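Local coordinates for ABC transporter substrate binding protein (Ribose) (Agrobacterium vitis, PDB 4WUT) that probably serves a sugar ABC importer as its solute-binding protein and binds beta-D-fucopyranose between two lobes, at residues Asp204-Asn209 / Lys231-Ala236; Ile224-Ala229 / Gly257-Thr262. All coordinates share one frame; numbering follows the deposited sequence. Where two conformers were deposited one is given.

Contact 1: Asp204-Asn209 / Lys231-Ala236; sequences DVLAAN and KQAGKA. With CA (calcium ion), chain F.
Leu206 and Lys235 each set off toward the other's segment and reach across at two levels. Leu206 offers one branch: its CD1 methyl lies 4.0 Å from CB of Ala233, an apolar contact. Lys235 runs past this pair with its chain fully extended beyond CG. Because CG sits anti to the carbonyl carbon (chi1 -69°), the straight chain carries the ammonium group to the last turn of helix 195-208. There NZ comes 3.3 Å from the backbone O of Leu206 and 4.1 Å from CB of the same residue. A water 2.8 Å from Lys235 NZ accepts a hydrogen bond from it and can donate one to Asn209 O. NZ lies by the C-terminal end of that helix, whose dipole would probably favour a positive charge. Asn209, which leaves helical geometry, folds its amide back: ND2 donates to Val205 O at 2.9 Å, fairly straight (161°), in the carbonyl plane and on a lone pair. Gly234, with positive phi, closes helix 220-232 in a Schellman motif. Two residues before Leu206 on helix 195-208, Asp204 chelates a calcium ion through OD1 and OD2, with Asn200 and a water as further ligands. Leu206 also packs on Leu212 and Leu239, while Val205 lies on strands 153-158 and 184-190, so helix 195-208 covers the edge of the sheet beside helix 220-232.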
loop_
_atom_site.group_PDB
_atom_site.type_symbol
_atom_site.label_atom_id
_atom_site.label_comp_id
_atom_site.label_asym_id
_atom_site.label_seq_id
_atom_site.Cartn_x
_atom_site.Cartn_y
_atom_site.Cartn_z
ATOM N N ASP A 204 -12.627 -4.990 -18.853
ATOM C CA ASP A 204 -12.766 -4.060 -19.933
ATOM C C ASP A 204 -11.452 -3.829 -20.685
ATOM O O ASP A 204 -11.472 -3.764 -21.897
ATOM C CB ASP A 204 -13.383 -2.761 -19.414
ATOM C CG ASP A 204 -14.853 -2.942 -18.983
ATOM O OD1 ASP A 204 -15.500 -3.945 -19.369
ATOM O OD2 ASP A 204 -15.359 -2.068 -18.253
ATOM N N VAL A 205 -10.341 -3.728 -19.964
ATOM C CA VAL A 205 -9.036 -3.563 -20.596
ATOM C C VAL A 205 -8.653 -4.783 -21.422
ATOM O O VAL A 205 -8.092 -4.649 -22.505
ATOM C CB VAL A 205 -7.966 -3.202 -19.578
ATOM C CG1 VAL A 205 -6.615 -3.057 -20.275
ATOM C CG2 VAL A 205 -8.298 -1.936 -18.904
ATOM N N LEU A 206 -8.989 -5.960 -20.931
ATOM C CA LEU A 206 -8.728 -7.188 -21.651
ATOM C C LEU A 206 -9.558 -7.260 -22.930
ATOM O O LEU A 206 -9.053 -7.679 -23.991
ATOM C CB LEU A 206 -8.978 -8.432 -20.791
ATOM C CG LEU A 206 -8.048 -8.632 -19.591
ATOM C CD1 LEU A 206 -8.575 -9.730 -18.689
ATOM C CD2 LEU A 206 -6.587 -8.901 -19.984
ATOM N N ALA A 207 -10.829 -6.883 -22.850
ATOM C CA ALA A 207 -11.687 -6.946 -24.004
ATOM C C ALA A 207 -11.298 -5.910 -25.069
ATOM O O ALA A 207 -11.484 -6.140 -26.248
ATOM C CB ALA A 207 -13.145 -6.775 -23.603
ATOM N N ALA A 208 -10.791 -4.761 -24.622
ATOM C CA ALA A 208 -10.380 -3.685 -25.499
ATOM C C ALA A 208 -9.038 -3.950 -26.151
ATOM O O ALA A 208 -8.736 -3.343 -27.168
ATOM C CB ALA A 208 -10.311 -2.381 -24.720
ATOM N N ASN A 209 -8.227 -4.822 -25.548
ATOM C CA ASN A 209 -6.846 -5.009 -25.992
ATOM C C ASN A 209 -6.475 -6.490 -26.144
ATOM O O ASN A 209 -5.818 -7.078 -25.287
ATOM C CB ASN A 209 -5.874 -4.329 -25.031
ATOM C CG ASN A 209 -6.111 -2.837 -24.922
ATOM O OD1 ASN A 209 -5.639 -2.055 -25.768
ATOM N ND2 ASN A 209 -6.828 -2.437 -23.892
ATOM N N LYS A 231 -8.861 -14.613 -14.860
ATOM C CA LYS A 231 -9.336 -15.981 -14.770
ATOM C C LYS A 231 -10.676 -16.097 -15.461
ATOM O O LYS A 231 -10.908 -17.011 -16.251
ATOM C CB LYS A 231 -9.457 -16.390 -13.313
ATOM C CG LYS A 231 -8.146 -16.748 -12.672
ATOM C CD LYS A 231 -8.354 -17.373 -11.306
ATOM C CE LYS A 231 -9.204 -18.605 -11.392
ATOM N NZ LYS A 231 -8.712 -19.558 -12.431
ATOM N N GLN A 232 -11.576 -15.165 -15.152
ATOM C CA GLN A 232 -12.924 -15.200 -15.725
ATOM C C GLN A 232 -12.933 -15.029 -17.254
ATOM O O GLN A 232 -13.812 -15.564 -17.945
ATOM C CB GLN A 232 -13.777 -14.123 -15.067
ATOM C CG GLN A 232 -14.162 -14.494 -13.640
ATOM C CD GLN A 232 -15.007 -13.441 -12.918
ATOM O OE1 GLN A 232 -15.676 -12.599 -13.541
ATOM N NE2 GLN A 232 -14.978 -13.493 -11.591
ATOM N N ALA A 233 -11.971 -14.300 -17.783
ATOM C CA ALA A 233 -11.827 -14.104 -19.215
ATOM C C ALA A 233 -11.210 -15.306 -19.942
ATOM O O ALA A 233 -11.140 -15.305 -21.172
ATOM C CB ALA A 233 -10.981 -12.863 -19.466
ATOM N N GLY A 234 -10.749 -16.300 -19.184
ATOM C CA GLY A 234 -10.073 -17.454 -19.739
ATOM C C GLY A 234 -8.654 -17.141 -20.178
ATOM O O GLY A 234 -8.097 -17.857 -21.017
ATOM N N LYS A 235 -8.062 -16.097 -19.612
ATOM C CA LYS A 235 -6.740 -15.666 -20.032
ATOM C C LYS A 235 -5.605 -15.902 -19.015
ATOM O O LYS A 235 -4.511 -15.396 -19.196
ATOM C CB LYS A 235 -6.786 -14.203 -20.468
ATOM C CG LYS A 235 -7.577 -14.023 -21.764
ATOM C CD LYS A 235 -7.780 -12.557 -22.141
ATOM C CE LYS A 235 -8.384 -12.404 -23.527
ATOM N NZ LYS A 235 -8.664 -11.001 -23.955
ATOM N N ALA A 236 -5.852 -16.683 -17.966
ATOM C CA ALA A 236 -4.804 -16.950 -16.988
ATOM C C ALA A 236 -3.604 -17.591 -17.675
ATOM O O ALA A 236 -3.740 -18.583 -18.387
ATOM C CB ALA A 236 -5.322 -17.837 -15.865
HETATM CA CA CA F . -17.509 -3.303 -18.202
HETATM O O HOH W 1 -6.450 -9.345 -23.524
HETATM O O HOH W 2 -17.772 -5.717 -18.586
#

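Contact 2: Ile224-Ala229 / Gly257-Thr262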
loop_
_atom_site.group_PDB
_atom_site.type_symbol
_atom_site.label_atom_id
_atom_site.label_comp_id
_atom_site.label_asym_id
_atom_site.label_seq_id
_atom_site.Cartn_x
_atom_site.Cartn_y
_atom_site.Cartn_z
ATOM N N ILE A 224 -6.267 -8.230 -6.767
ATOM C CA ILE A 224 -7.232 -9.320 -6.611
ATOM C C ILE A 224 -8.317 -9.226 -7.683
ATOM O O ILE A 224 -8.650 -10.197 -8.358
ATOM C CB ILE A 224 -7.846 -9.323 -5.212
ATOM C CG1 ILE A 224 -6.756 -9.650 -4.179
ATOM C CG2 ILE A 224 -8.991 -10.352 -5.148
ATOM C CD1 ILE A 224 -7.140 -9.503 -2.758
ATOM N N GLY A 225 -8.874 -8.043 -7.877
ATOM C CA GLY A 225 -9.863 -7.905 -8.923
ATOM C C GLY A 225 -9.295 -8.231 -10.294
ATOM O O GLY A 225 -9.975 -8.798 -11.129
HETATM N N MSE A 226 -8.068 -7.796 -10.528
HETATM C CA MSE A 226 -7.341 -8.074 -11.762
HETATM C C MSE A 226 -7.214 -9.578 -11.984
HETATM O O MSE A 226 -7.540 -10.082 -13.054
HETATM C CB MSE A 226 -5.952 -7.446 -11.672
HETATM C CG MSE A 226 -5.100 -7.680 -12.892
HETATM SE SE MSE A 226 -3.312 -6.980 -12.614
HETATM C CE MSE A 226 -2.662 -8.294 -11.338
ATOM N N GLY A 227 -6.755 -10.297 -10.970
ATOM C CA GLY A 227 -6.567 -11.719 -11.132
ATOM C C GLY A 227 -7.878 -12.409 -11.425
ATOM O O GLY A 227 -7.963 -13.282 -12.292
ATOM N N ARG A 228 -8.925 -11.996 -10.725
ATOM C CA ARG A 228 -10.226 -12.629 -10.920
ATOM C C ARG A 228 -10.742 -12.366 -12.329
ATOM O O ARG A 228 -11.315 -13.258 -12.954
ATOM C CB ARG A 228 -11.223 -12.130 -9.880
ATOM C CG ARG A 228 -10.899 -12.575 -8.491
ATOM C CD ARG A 228 -11.964 -12.190 -7.488
ATOM N NE ARG A 228 -11.577 -12.635 -6.156
ATOM C CZ ARG A 228 -12.250 -12.362 -5.047
ATOM N NH1 ARG A 228 -13.375 -11.663 -5.115
ATOM N NH2 ARG A 228 -11.802 -12.800 -3.877
ATOM N N ALA A 229 -10.537 -11.153 -12.833
ATOM C CA ALA A 229 -10.916 -10.810 -14.206
ATOM C C ALA A 229 -10.188 -11.647 -15.243
ATOM O O ALA A 229 -10.792 -12.108 -16.210
ATOM C CB ALA A 229 -10.681 -9.324 -14.480
ATOM N N GLY A 257 -0.489 -19.690 -11.151
ATOM C CA GLY A 257 0.048 -19.139 -12.386
ATOM C C GLY A 257 -0.706 -17.966 -12.991
ATOM O O GLY A 257 -0.350 -17.473 -14.062
ATOM N N THR A 258 -1.745 -17.502 -12.315
ATOM C CA THR A 258 -2.471 -16.330 -12.794
ATOM C C THR A 258 -1.601 -15.074 -12.733
ATOM O O THR A 258 -1.584 -14.262 -13.662
ATOM C CB THR A 258 -3.753 -16.118 -11.976
ATOM O OG1 THR A 258 -4.548 -17.300 -12.065
ATOM C CG2 THR A 258 -4.560 -14.938 -12.505
ATOM N N LEU A 259 -0.902 -14.908 -11.617
ATOM C CA LEU A 259 0.073 -13.835 -11.455
ATOM C C LEU A 259 1.483 -14.415 -11.457
ATOM O O LEU A 259 1.764 -15.389 -10.762
ATOM C CB LEU A 259 -0.163 -13.082 -10.143
ATOM C CG LEU A 259 -1.129 -11.890 -10.166
ATOM C CD1 LEU A 259 -2.521 -12.255 -10.665
ATOM C CD2 LEU A 259 -1.189 -11.321 -8.766
ATOM N N GLU A 260 2.367 -13.791 -12.224
ATOM C CA GLU A 260 3.777 -14.161 -12.265
ATOM C C GLU A 260 4.513 -13.755 -10.992
ATOM O O GLU A 260 5.413 -14.455 -10.535
ATOM C CB GLU A 260 4.422 -13.482 -13.470
ATOM C CG GLU A 260 5.885 -13.749 -13.603
ATOM C CD GLU A 260 6.185 -15.187 -14.008
ATOM O OE1 GLU A 260 5.325 -15.858 -14.621
ATOM O OE2 GLU A 260 7.297 -15.651 -13.709
ATOM N N ALA A 261 4.142 -12.619 -10.419
ATOM C CA ALA A 261 4.782 -12.135 -9.197
ATOM C C ALA A 261 3.846 -11.209 -8.468
ATOM O O ALA A 261 2.925 -10.635 -9.071
ATOM C CB ALA A 261 6.089 -11.420 -9.509
ATOM N N THR A 262 4.065 -11.073 -7.169
ATOM C CA THR A 262 3.437 -9.989 -6.428
ATOM C C THR A 262 4.481 -9.376 -5.498
ATOM O O THR A 262 5.271 -10.104 -4.897
ATOM C CB THR A 262 2.150 -10.468 -5.688
ATOM O OG1 THR A 262 1.445 -9.332 -5.159
ATOM C CG2 THR A 262 2.457 -11.435 -4.580
#
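Leu259 reaches helix 220-232 through its outer carbons and touches both Met226, a selenomethionine in this crystal, and Gly227. From CB, which stays short of the helix, CG swings to the side of the backbone N (chi1 -89°). CG already lies 4.1 Å from CE of Met226. Beyond it the CD1 branch goes deepest: CD1 is 4.0 Å from Met226 CE and 4.1 Å from Gly227 CA, in the corner formed by that methyl and the bare glycine backbone. With no side chain at Gly227, the leucine methyl can come this close. The CD2 branch lies slightly farther from CE. Met226 meets it by a different route: its chain is extended as far as SE and then bends at chi3 (72°), which swings the terminal methyl onto Leu259. Thr258 comes in beside Leu259 on the same side of the glycine, its CG2 methyl 3.8 Å from Gly227 O, while OG1 is hydrogen-bonded to Asp256. The contact is buried, and no hydrogen bond crosses it. Gly257 ends helix 248-255 with a Schellman motif, and the chain then enters strand 261-265, parallel to strand 240-244. Met226 and Leu259 also touch Ala241 of that strand, and helix 220-232 packs over it, flanked by helices 195-208 and 248-255.

Both contacts use helix 220-232, contact 2 along its middle and contact 1 at its C-terminal end, and their centres lie 12 Å apart in the same lobe. Contact 2 is core: four buried residues meet through methyl groups and a glycine backbone. Contact 1 sits farther out, about 25 Å from the chain centre against 17 Å, and is only partly buried; there an apolar touch is joined by an ammonium group, water and helix-end carbonyls, with calcium bound nearby. Thr258 bridges the two, its OG1 packing 3.7 Å from Lys231 CG. One contact joins the end of the helix and the turn that follows to helix 195-208, the other joins its middle to the turn entering strand 261-265.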